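Local coordinates for 2,3-dihydroxybenzoate-AMP ligase (Mycobacterium smegmatis, PDB 5KEI), which belongs to the ANL superfamily of AMP-binding enzymes, with a large AMP-binding region followed by a smaller C-terminal domain, at residues V296-L301 against L323-V328. Numbering follows the deposited sequence.
Sequences VTATAL and LRLLQV
Thr299 and Leu326 meet at the centre of a beta-alpha-beta unit: strands 298-301 and 325-328 lie parallel in the mixed sheet of the AMP-binding region, their short axes 17° apart, with helix 303-310 in the connection. Four backbone bonds set the register: Leu325 N to Thr297 O, Thr299 N to Leu325 O, Gln327 N to Thr299 O (3.0 Å) and Leu301 N to Gln327 O.

Packing is tight on the face bearing Thr299, Leu301 and Leu326. Thr299 CG2 lies 3.5 Å from Leu326 CD1, the two side chains side by side, and Leu301 CD1 reaches the same methyl at 3.7 Å. With OG1 anti to the backbone N (chi1 -172°), Thr299 presents its methyl to Leu326 while the hydroxyl bonds to Leu250 O on the neighbouring strand; Trp309 packs against Thr299 and Leu301. On the other face, Ala300 CB approaches Gln327 OE1 at 3.5 Å, and Gln327 NE2 bonds to Cys263 O and Gln350 OE1.

At the partly exposed N-terminal end the side chains are looser: Thr297 CB to Arg324 CG is 4.1 Å, Val296 CG1 to Leu323 CD1 4.3 Å. The Arg324 side chain bends at chi2, its NE in a salt bridge with Asp247, which also accepts from Thr297 OG1, and its NH2 bonded to Cys241 O. The backbone stays firm: a fifth bond, from Arg324 N, grips Thr297 O at 2.9 Å, tilted 27° from the carbonyl plane.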
# COMPACT_ATOMS: atom_id res chain seq x y z
N VAL A 296 6.53 11.51 22.89
CA VAL A 296 6.25 11.42 21.46
C VAL A 296 6.24 12.79 20.77
O VAL A 296 5.61 13.72 21.25
CB VAL A 296 4.90 10.70 21.21
CG1 VAL A 296 4.52 10.77 19.74
CG2 VAL A 296 4.99 9.26 21.67
N THR A 297 6.95 12.91 19.65
CA THR A 297 6.97 14.17 18.92
C THR A 297 6.21 14.09 17.59
O THR A 297 5.89 15.12 16.99
CB THR A 297 8.42 14.62 18.63
OG1 THR A 297 9.01 13.73 17.67
CG2 THR A 297 9.26 14.61 19.92
N ALA A 298 5.91 12.88 17.13
CA ALA A 298 5.34 12.69 15.80
C ALA A 298 4.43 11.47 15.74
O ALA A 298 4.70 10.46 16.38
CB ALA A 298 6.48 12.56 14.75
N THR A 299 3.36 11.57 14.96
CA THR A 299 2.53 10.41 14.71
C THR A 299 1.73 10.59 13.43
O THR A 299 1.69 11.67 12.86
CB THR A 299 1.58 10.11 15.88
OG1 THR A 299 0.93 8.85 15.65
CG2 THR A 299 0.53 11.21 16.04
N ALA A 300 1.11 9.51 12.97
CA ALA A 300 0.29 9.58 11.78
C ALA A 300 -1.07 9.00 12.10
O ALA A 300 -1.16 7.96 12.76
CB ALA A 300 0.94 8.84 10.62
N LEU A 301 -2.11 9.68 11.63
CA LEU A 301 -3.50 9.25 11.87
C LEU A 301 -4.32 9.40 10.60
O LEU A 301 -3.87 9.93 9.59
CB LEU A 301 -4.15 10.08 13.00
CG LEU A 301 -3.47 10.17 14.36
CD1 LEU A 301 -4.19 11.15 15.24
CD2 LEU A 301 -3.43 8.79 15.01
N LEU A 323 4.40 16.99 21.09
CA LEU A 323 4.01 16.72 19.71
C LEU A 323 4.32 17.95 18.81
O LEU A 323 4.13 19.09 19.21
CB LEU A 323 2.53 16.33 19.66
CG LEU A 323 1.98 15.64 18.41
CD1 LEU A 323 2.53 14.24 18.23
CD2 LEU A 323 0.46 15.60 18.44
N ARG A 324 4.81 17.69 17.61
CA ARG A 324 5.22 18.76 16.71
C ARG A 324 4.81 18.46 15.28
O ARG A 324 4.74 19.36 14.45
CB ARG A 324 6.73 18.96 16.77
CG ARG A 324 7.51 17.82 16.18
CD ARG A 324 8.58 18.34 15.26
NE ARG A 324 9.39 17.30 14.64
CZ ARG A 324 9.59 17.18 13.33
NH1 ARG A 324 9.01 18.03 12.49
NH2 ARG A 324 10.37 16.21 12.86
N LEU A 325 4.57 17.18 15.01
CA LEU A 325 4.16 16.75 13.68
C LEU A 325 3.03 15.74 13.81
O LEU A 325 3.24 14.62 14.28
CB LEU A 325 5.33 16.13 12.90
CG LEU A 325 4.99 15.55 11.51
CD1 LEU A 325 4.58 16.61 10.52
CD2 LEU A 325 6.16 14.77 10.97
N LEU A 326 1.84 16.16 13.41
CA LEU A 326 0.70 15.27 13.25
C LEU A 326 0.36 15.14 11.78
O LEU A 326 -0.19 16.06 11.17
CB LEU A 326 -0.51 15.78 14.03
CG LEU A 326 -1.78 14.94 13.87
CD1 LEU A 326 -1.49 13.54 14.33
CD2 LEU A 326 -2.88 15.53 14.70
N GLN A 327 0.74 14.01 11.19
CA GLN A 327 0.37 13.72 9.81
C GLN A 327 -1.05 13.19 9.78
O GLN A 327 -1.45 12.43 10.67
CB GLN A 327 1.30 12.68 9.17
CG GLN A 327 2.78 12.94 9.22
CD GLN A 327 3.58 11.77 8.61
OE1 GLN A 327 3.61 10.66 9.17
NE2 GLN A 327 4.18 12.00 7.45
N VAL A 328 -1.80 13.57 8.76
CA VAL A 328 -3.13 13.02 8.54
C VAL A 328 -3.30 12.63 7.07
O VAL A 328 -3.07 13.43 6.17
CB VAL A 328 -4.22 13.99 8.98
CG1 VAL A 328 -5.62 13.41 8.70
CG2 VAL A 328 -4.05 14.32 10.46